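Local coordinates for muramidase (Sodiomyces alcalophilus, PDB 6ZM8), which probably cleaves the glycosidic bonds of bacterial peptidoglycan as a fungal lysozyme-type muramidase of glycoside hydrolase family 25, at residues A[94-99]-A[134-140]; A[111-115]-A[145-151]. One frame throughout, in Å; residues are numbered along the deposited sequence. Where two conformers were deposited one is given.

Overall arrangement
In the barrel-like fold of family 25, contact 1 joins the two parallel strands of the beta-alpha-beta unit of strand 93-95, helix 110-128 and strand 133-136, with the loops that leave them; contact 2 packs the beginning of the linking helix against the loop following helix 138-145. Their segments alternate along the chain: 94-99, 111-115, 134-140, 145-151. Their centres lie about 12 Å apart, at about 10 Å and 17 Å from the centre of the chain. Trp140 packs on Met113 and Thr145, and Ile134 on Phe151, so the packing is continuous from the end of strand 93-95, where the likely catalytic acids sit, to the outer helical layer.

Contact 1 of 2, residues A[94-99]-A[134-140]; sequences LDIEYN and IYTTTDW
Leu94 and Asp95 pair in parallel with Ile134 and Tyr135, with Tyr135 N donating to Leu94 O at 2.8 Å and Ile96 N to Tyr135 O at 3.0 Å. One residue further on, a side chain takes over: Thr136 OG1 gives its proton to Ile96 O at 2.8 Å, almost in line with the carbonyl. Asp95 and Tyr135 lie side by side on one face of the sheet, Leu94 and Ile134 on the other. Asp95-Ile96-Glu97, around the C-terminal end of strand 93-95, matches the Asp-X-Glu motif of family 25, whose two acids are catalytic in relatives. In the Glu97 conformer described here, a water donates to both Glu97 OE2 and Tyr135 OH, the latter also bonded to Gln180. Beyond the strands Trp140 fills the angle between the segments. A chi1 of -175° swings the Trp140 indole across so that one face lies against the backbone of Ile96 to Tyr98; Trp140 CH2 meets Ile96 CG1 at 3.5 Å and Trp140 NE1 bonds to Thr104 O. The indole also turns an edge to the Tyr98 ring, a T-shaped pair with centroids 5.1 Å apart and planes at 80°. Tyr98 OH donates to Asp139 OD2 at 2.6 Å, on the syn side but about 30° out of the carboxylate plane. Tyr98 OH also lies 2.8 Å from Thr137 OG1, which caps the helix by accepting from Trp140 N.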
ATOM      1  N   LEU A  94       0.332  -4.026   0.588  1.00  4.59           N
ATOM      2  CA  LEU A  94       1.583  -4.676   0.946  1.00  4.69           C
ATOM      3  C   LEU A  94       2.725  -3.794   0.418  1.00  4.55           C
ATOM      4  O   LEU A  94       2.903  -3.682  -0.798  1.00  5.01           O
ATOM      5  CB  LEU A  94       1.645  -6.054   0.307  1.00  5.01           C
ATOM      6  CG  LEU A  94       2.958  -6.803   0.542  1.00  5.49           C
ATOM      7  CD1 LEU A  94       3.178  -7.108   2.023  1.00  5.94           C
ATOM      8  CD2 LEU A  94       2.980  -8.081  -0.273  1.00  6.64           C
ATOM      9  N   ASP A  95       3.494  -3.194   1.339  1.00  4.77           N
ATOM     10  CA  ASP A  95       4.668  -2.383   0.982  1.00  4.75           C
ATOM     11  C   ASP A  95       5.861  -3.335   0.994  1.00  4.73           C
ATOM     12  O   ASP A  95       6.373  -3.711   2.073  1.00  5.25           O
ATOM     13  CB  ASP A  95       4.776  -1.255   1.996  1.00  5.53           C
ATOM     14  CG  ASP A  95       6.005  -0.404   1.884  1.00  6.25           C
ATOM     15  OD1 ASP A  95       6.857  -0.706   1.025  1.00  6.88           O
ATOM     16  OD2 ASP A  95       6.115   0.560   2.667  1.00 10.01           O
ATOM     17  N   ILE A  96       6.246  -3.762  -0.206  1.00  4.58           N
ATOM     18  CA  ILE A  96       7.254  -4.794  -0.414  1.00  4.88           C
ATOM     19  C   ILE A  96       8.397  -4.163  -1.235  1.00  5.17           C
ATOM     20  O   ILE A  96       8.252  -3.906  -2.444  1.00  5.95           O
ATOM     21  CB  ILE A  96       6.638  -6.083  -1.000  1.00  5.51           C
ATOM     22  CG1 ILE A  96       7.685  -7.148  -1.275  1.00  6.52           C
ATOM     23  CG2 ILE A  96       5.809  -5.857  -2.261  1.00  6.08           C
ATOM     24  CD1 ILE A  96       8.404  -7.677  -0.066  1.00  7.50           C
ATOM     25  N   GLU A  97       9.479  -3.841  -0.541  1.00  5.44           N
ATOM     26  CA  GLU A  97      10.515  -2.994  -1.091  0.70  5.92           C
ATOM     27  C   GLU A  97      11.844  -3.286  -0.379  1.00  5.57           C
ATOM     28  O   GLU A  97      11.958  -4.180   0.446  1.00  6.16           O
ATOM     29  CB  GLU A  97      10.140  -1.503  -0.921  0.70  6.64           C
ATOM     30  CG  GLU A  97      10.082  -1.087   0.539  0.70  6.99           C
ATOM     31  CD  GLU A  97       9.895   0.423   0.675  0.70  7.84           C
ATOM     32  OE1 GLU A  97      10.927   1.143   0.691  0.70 11.00           O
ATOM     33  OE2 GLU A  97       8.769   0.890   0.817  0.70  7.13           O
ATOM     34  N   TYR A  98      12.828  -2.446  -0.692  1.00  5.75           N
ATOM     35  CA  TYR A  98      14.216  -2.613  -0.231  1.00  5.75           C
ATOM     36  C   TYR A  98      14.262  -2.888   1.272  1.00  6.25           C
ATOM     37  O   TYR A  98      13.724  -2.147   2.103  1.00  6.95           O
ATOM     38  CB  TYR A  98      15.023  -1.321  -0.492  1.00  6.36           C
ATOM     39  CG  TYR A  98      14.779  -0.722  -1.861  1.00  5.83           C
ATOM     40  CD1 TYR A  98      15.526  -1.102  -2.973  1.00  5.98           C
ATOM     41  CD2 TYR A  98      13.767   0.214  -2.047  1.00  6.33           C
ATOM     42  CE1 TYR A  98      15.244  -0.582  -4.229  1.00  6.13           C
ATOM     43  CE2 TYR A  98      13.498   0.746  -3.278  1.00  6.43           C
ATOM     44  CZ  TYR A  98      14.225   0.349  -4.373  1.00  6.28           C
ATOM     45  OH  TYR A  98      13.888   0.932  -5.575  1.00  6.93           O
ATOM     46  N   ASN A  99      15.028  -3.919   1.625  1.00  6.42           N
ATOM     47  CA  ASN A  99      15.302  -4.178   3.048  1.00  6.68           C
ATOM     48  C   ASN A  99      15.922  -2.941   3.707  1.00  8.67           C
ATOM     49  O   ASN A  99      16.965  -2.467   3.250  1.00 10.23           O
ATOM     50  CB  ASN A  99      16.265  -5.345   3.090  1.00  7.14           C
ATOM     51  CG  ASN A  99      16.598  -5.824   4.492  1.00  7.30           C
ATOM     52  OD1 ASN A  99      16.109  -5.297   5.503  1.00  7.97           O
ATOM     53  ND2 ASN A  99      17.438  -6.853   4.530  1.00  7.76           N
ATOM     54  N   ILE A 134      -0.345  -3.912  -4.126  1.00  4.54           N
ATOM     55  CA  ILE A 134       1.096  -4.096  -3.957  1.00  4.54           C
ATOM     56  C   ILE A 134       1.786  -2.763  -4.231  1.00  4.30           C
ATOM     57  O   ILE A 134       1.664  -2.220  -5.339  1.00  4.80           O
ATOM     58  CB  ILE A 134       1.631  -5.200  -4.872  1.00  5.01           C
ATOM     59  CG1 ILE A 134       1.141  -6.555  -4.371  1.00  5.72           C
ATOM     60  CG2 ILE A 134       3.168  -5.153  -4.961  1.00  5.68           C
ATOM     61  CD1 ILE A 134       1.457  -7.721  -5.293  1.00  6.47           C
ATOM     62  N   TYR A 135       2.520  -2.275  -3.218  1.00  4.33           N
ATOM     63  CA  TYR A 135       3.393  -1.102  -3.354  1.00  4.31           C
ATOM     64  C   TYR A 135       4.821  -1.608  -3.529  1.00  4.38           C
ATOM     65  O   TYR A 135       5.323  -2.375  -2.697  1.00  4.74           O
ATOM     66  CB  TYR A 135       3.305  -0.216  -2.118  1.00  4.70           C
ATOM     67  CG  TYR A 135       4.351   0.895  -2.094  1.00  5.07           C
ATOM     68  CD1 TYR A 135       5.633   0.662  -1.594  1.00  5.99           C
ATOM     69  CD2 TYR A 135       4.059   2.170  -2.549  1.00  5.18           C
ATOM     70  CE1 TYR A 135       6.579   1.659  -1.551  1.00  6.67           C
ATOM     71  CE2 TYR A 135       4.989   3.203  -2.482  1.00  5.33           C
ATOM     72  CZ  TYR A 135       6.269   2.947  -1.972  1.00  5.91           C
ATOM     73  OH  TYR A 135       7.216   3.924  -1.852  1.00  6.90           O
ATOM     74  N   THR A 136       5.460  -1.161  -4.600  1.00  4.31           N
ATOM     75  CA  THR A 136       6.844  -1.545  -4.849  1.00  4.46           C
ATOM     76  C   THR A 136       7.460  -0.537  -5.830  1.00  4.44           C
ATOM     77  O   THR A 136       6.845   0.462  -6.204  1.00  4.87           O
ATOM     78  CB  THR A 136       6.906  -3.009  -5.364  1.00  4.61           C
ATOM     79  OG1 THR A 136       8.245  -3.498  -5.238  1.00  5.03           O
ATOM     80  CG2 THR A 136       6.418  -3.171  -6.785  1.00  4.99           C
ATOM     81  N   THR A 137       8.702  -0.844  -6.236  1.00  4.67           N
ATOM     82  CA  THR A 137       9.362  -0.142  -7.314  1.00  4.72           C
ATOM     83  C   THR A 137       9.718  -1.148  -8.393  1.00  4.76           C
ATOM     84  O   THR A 137       9.931  -2.332  -8.128  1.00  5.06           O
ATOM     85  CB  THR A 137      10.623   0.596  -6.852  1.00  4.99           C
ATOM     86  OG1 THR A 137      11.597  -0.395  -6.515  1.00  5.46           O
ATOM     87  CG2 THR A 137      10.339   1.524  -5.687  1.00  5.69           C
ATOM     88  N   THR A 138       9.828  -0.670  -9.646  1.00  5.00           N
ATOM     89  CA  THR A 138      10.134  -1.598 -10.717  1.00  5.22           C
ATOM     90  C   THR A 138      11.521  -2.230 -10.531  1.00  5.36           C
ATOM     91  O   THR A 138      11.697  -3.426 -10.795  1.00  5.83           O
ATOM     92  CB  THR A 138       9.981  -0.919 -12.078  1.00  6.00           C
ATOM     93  OG1 THR A 138       8.627  -0.513 -12.129  1.00  6.78           O
ATOM     94  CG2 THR A 138      10.332  -1.837 -13.223  1.00  7.12           C
ATOM     95  N   ASP A 139      12.477  -1.437 -10.093  1.00  5.42           N
ATOM     96  CA  ASP A 139      13.832  -1.962  -9.914  1.00  5.84           C
ATOM     97  C   ASP A 139      13.885  -2.986  -8.773  1.00  5.55           C
ATOM     98  O   ASP A 139      14.541  -4.033  -8.928  1.00  6.58           O
ATOM     99  CB  ASP A 139      14.843  -0.814  -9.735  1.00  6.65           C
ATOM    100  CG  ASP A 139      14.465   0.193  -8.654  1.00  6.96           C
ATOM    101  OD1 ASP A 139      13.412   0.836  -8.805  1.00  7.78           O
ATOM    102  OD2 ASP A 139      15.233   0.321  -7.673  1.00  8.21           O
ATOM    103  N   TRP A 140      13.227  -2.725  -7.649  1.00  5.24           N
ATOM    104  CA  TRP A 140      13.243  -3.732  -6.569  1.00  5.26           C
ATOM    105  C   TRP A 140      12.557  -5.006  -7.046  1.00  5.18           C
ATOM    106  O   TRP A 140      13.030  -6.121  -6.846  1.00  5.56           O
ATOM    107  CB  TRP A 140      12.572  -3.201  -5.294  1.00  5.36           C
ATOM    108  CG  TRP A 140      12.685  -4.182  -4.151  1.00  5.42           C
ATOM    109  CD1 TRP A 140      13.676  -4.207  -3.227  1.00  6.06           C
ATOM    110  CD2 TRP A 140      11.830  -5.298  -3.855  1.00  5.13           C
ATOM    111  NE1 TRP A 140      13.516  -5.255  -2.355  1.00  6.21           N
ATOM    112  CE2 TRP A 140      12.399  -5.958  -2.733  1.00  5.58           C
ATOM    113  CE3 TRP A 140      10.672  -5.834  -4.435  1.00  5.25           C
ATOM    114  CZ2 TRP A 140      11.854  -7.116  -2.203  1.00  5.57           C
ATOM    115  CZ3 TRP A 140      10.146  -7.016  -3.922  1.00  5.37           C
ATOM    116  CH2 TRP A 140      10.738  -7.651  -2.821  1.00  5.56           C
TER
HETATM  117  O   HOH W   1       8.450   3.708   0.664  1.00 16.95           O

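Contact 2 of 2, residues A[111-115]-A[145-151]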
ATOM      1  N   SER A 111      12.300 -16.866  -6.478  1.00  6.05           N
ATOM      2  CA  SER A 111      11.134 -17.721  -6.387  1.00  6.12           C
ATOM      3  C   SER A 111      10.612 -17.814  -4.952  1.00  5.92           C
ATOM      4  O   SER A 111       9.403 -17.847  -4.728  1.00  6.30           O
ATOM      5  CB  SER A 111      11.473 -19.089  -6.970  1.00  6.56           C
ATOM      6  OG  SER A 111      12.535 -19.716  -6.256  1.00  6.52           O
ATOM      7  N   ALA A 112      11.512 -17.831  -3.949  1.00  5.73           N
ATOM      8  CA  ALA A 112      11.064 -17.831  -2.571  1.00  5.65           C
ATOM      9  C   ALA A 112      10.321 -16.520  -2.266  1.00  5.47           C
ATOM     10  O   ALA A 112       9.347 -16.514  -1.489  1.00  5.70           O
ATOM     11  CB  ALA A 112      12.190 -18.041  -1.588  1.00  6.29           C
ATOM     12  N   MET A 113      10.794 -15.417  -2.807  1.00  5.37           N
ATOM     13  CA  MET A 113      10.132 -14.133  -2.581  1.00  5.24           C
ATOM     14  C   MET A 113       8.731 -14.131  -3.207  1.00  5.17           C
ATOM     15  O   MET A 113       7.769 -13.667  -2.598  1.00  5.50           O
ATOM     16  CB  MET A 113      10.994 -13.005  -3.149  1.00  5.46           C
ATOM     17  CG  MET A 113      10.419 -11.621  -2.851  1.00  5.53           C
ATOM     18  SD  MET A 113      10.345 -11.162  -1.126  1.00  6.00           S
ATOM     19  CE  MET A 113      12.075 -10.795  -0.846  1.00  6.91           C
ATOM     20  N   VAL A 114       8.618 -14.653  -4.441  1.00  5.33           N
ATOM     21  CA  VAL A 114       7.298 -14.779  -5.061  1.00  5.56           C
ATOM     22  C   VAL A 114       6.390 -15.627  -4.179  1.00  5.50           C
ATOM     23  O   VAL A 114       5.222 -15.276  -3.962  1.00  5.83           O
ATOM     24  CB  VAL A 114       7.435 -15.351  -6.475  1.00  6.22           C
ATOM     25  CG1 VAL A 114       6.082 -15.764  -7.056  1.00  7.20           C
ATOM     26  CG2 VAL A 114       8.114 -14.350  -7.399  1.00  6.83           C
ATOM     27  N   ASN A 115       6.890 -16.753  -3.652  1.00  5.71           N
ATOM     28  CA  ASN A 115       6.056 -17.576  -2.799  1.00  5.82           C
ATOM     29  C   ASN A 115       5.631 -16.826  -1.528  1.00  5.66           C
ATOM     30  O   ASN A 115       4.495 -17.018  -1.060  1.00  6.22           O
ATOM     31  CB  ASN A 115       6.796 -18.866  -2.386  1.00  6.33           C
ATOM     32  CG  ASN A 115       7.036 -19.826  -3.528  1.00  7.05           C
ATOM     33  OD1 ASN A 115       6.493 -19.673  -4.619  1.00  8.72           O
ATOM     34  ND2 ASN A 115       7.861 -20.820  -3.242  1.00  7.87           N
ATOM     35  N   THR A 145      12.119 -10.343  -7.359  1.00  5.54           N
ATOM     36  CA  THR A 145      11.111 -11.337  -7.759  1.00  5.72           C
ATOM     37  C   THR A 145      11.411 -11.913  -9.135  1.00  5.95           C
ATOM     38  O   THR A 145      10.637 -12.751  -9.598  1.00  6.88           O
ATOM     39  CB  THR A 145       9.657 -10.798  -7.759  1.00  5.69           C
ATOM     40  OG1 THR A 145       9.415  -9.992  -8.920  1.00  5.68           O
ATOM     41  CG2 THR A 145       9.303 -10.065  -6.490  1.00  6.15           C
ATOM     42  N   GLY A 146      12.484 -11.473  -9.793  1.00  6.31           N
ATOM     43  CA  GLY A 146      12.676 -11.850 -11.193  1.00  7.08           C
ATOM     44  C   GLY A 146      11.678 -11.174 -12.108  1.00  6.98           C
ATOM     45  O   GLY A 146      11.384 -11.679 -13.197  1.00  8.59           O
ATOM     46  N   ASN A 147      11.144 -10.029 -11.679  1.00  6.13           N
ATOM     47  CA  ASN A 147      10.124  -9.302 -12.440  1.00  5.98           C
ATOM     48  C   ASN A 147       8.903 -10.196 -12.683  1.00  6.18           C
ATOM     49  O   ASN A 147       8.467 -10.392 -13.833  1.00  7.31           O
ATOM     50  CB  ASN A 147      10.676  -8.669 -13.713  1.00  6.70           C
ATOM     51  CG  ASN A 147       9.910  -7.410 -14.112  1.00  6.85           C
ATOM     52  OD1 ASN A 147       9.005  -6.970 -13.409  1.00  6.93           O
ATOM     53  ND2 ASN A 147      10.295  -6.839 -15.226  1.00  8.83           N
ATOM     54  N   SER A 148       8.336 -10.707 -11.597  1.00  6.15           N
ATOM     55  CA  SER A 148       7.235 -11.668 -11.694  1.00  6.43           C
ATOM     56  C   SER A 148       5.924 -11.001 -12.115  1.00  6.02           C
ATOM     57  O   SER A 148       5.529  -9.987 -11.508  1.00  6.46           O
ATOM     58  CB  SER A 148       7.030 -12.296 -10.327  1.00  6.99           C
ATOM     59  OG  SER A 148       5.918 -13.184 -10.347  1.00  7.44           O
ATOM     60  N   ASN A 149       5.204 -11.646 -13.020  1.00  6.37           N
ATOM     61  CA  ASN A 149       3.864 -11.195 -13.420  1.00  6.54           C
ATOM     62  C   ASN A 149       2.753 -11.868 -12.608  1.00  6.98           C
ATOM     63  O   ASN A 149       1.590 -11.681 -12.949  1.00  8.21           O
ATOM     64  CB  ASN A 149       3.623 -11.395 -14.901  1.00  7.88           C
ATOM     65  CG  ASN A 149       3.592 -12.836 -15.300  1.00  9.61           C
ATOM     66  OD1 ASN A 149       3.578 -13.737 -14.485  1.00 10.15           O
ATOM     67  ND2 ASN A 149       3.558 -13.061 -16.620  1.00 14.01           N
ATOM     68  N   ARG A 150       3.080 -12.599 -11.550  1.00  6.78           N
ATOM     69  CA  ARG A 150       2.116 -13.507 -10.919  1.00  7.89           C
ATOM     70  C   ARG A 150       0.968 -12.818 -10.220  1.00  6.56           C
ATOM     71  O   ARG A 150      -0.044 -13.464  -9.976  1.00  7.46           O
ATOM     72  CB  ARG A 150       2.838 -14.483 -10.001  1.00 11.28           C
ATOM     73  CG  ARG A 150       3.528 -15.510 -10.941  1.00 16.42           C
ATOM     74  CD  ARG A 150       3.917 -16.843 -10.378  1.00 20.96           C
ATOM     75  NE  ARG A 150       3.478 -16.918  -8.991  1.00 36.69           N
ATOM     76  CZ  ARG A 150       2.741 -17.841  -8.394  1.00 35.94           C
ATOM     77  NH1 ARG A 150       2.272 -18.920  -9.034  1.00 41.27           N
ATOM     78  NH2 ARG A 150       2.463 -17.612  -7.118  1.00 25.44           N
ATOM     79  N   PHE A 151       1.123 -11.554  -9.849  1.00  6.33           N
ATOM     80  CA  PHE A 151       0.134 -10.871  -8.999  1.00  6.21           C
ATOM     81  C   PHE A 151      -0.671  -9.835  -9.770  1.00  6.22           C
ATOM     82  O   PHE A 151      -1.640  -9.315  -9.200  1.00  7.16           O
ATOM     83  CB  PHE A 151       0.826 -10.211  -7.806  1.00  6.35           C
ATOM     84  CG  PHE A 151       1.656 -11.228  -7.076  1.00  6.23           C
ATOM     85  CD1 PHE A 151       1.062 -12.243  -6.337  1.00  7.29           C
ATOM     86  CD2 PHE A 151       3.025 -11.215  -7.182  1.00  7.73           C
ATOM     87  CE1 PHE A 151       1.830 -13.264  -5.791  1.00  8.15           C
ATOM     88  CE2 PHE A 151       3.790 -12.245  -6.623  1.00  8.63           C
ATOM     89  CZ  PHE A 151       3.190 -13.256  -5.930  1.00  8.49           C
TER
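An ST motif at Thr145 and, directly after it, an ST turn at Ser148 shape the loop that packs on Val114 of helix 110-128. Thr145 OG1 accepts from Ser148 N at 3.0 Å, nearly straight at 176°, while its own proton goes to Trp141 O of the preceding helical turn. Ser148 OG, extended away from the nitrogen of its own residue (chi1 177°), reaches forward along the loop to accept from Arg150 N at 3.1 Å. The two methyls of Val114 divide the loop between them: CG2 lies 3.7 Å from Ser148 CB and also meets Thr145, whereas CG1 lies 3.4 Å from Arg150 NE and 4.0 Å from Phe151 CZ. The Phe151 ring presents its edge to Val114 O. Arg150 NE is buried here without a polar partner, but NH2 forms a salt bridge with Glu118 one turn along the helix. With an alanine in place of Ser148, Arg150 N would probably lose its side-chain acceptor and the turn be less firmly held. The contact thus joins helix 110-128 to the loop after helix 138-145 on the outer, helical side of the beta/alpha barrel of family 25.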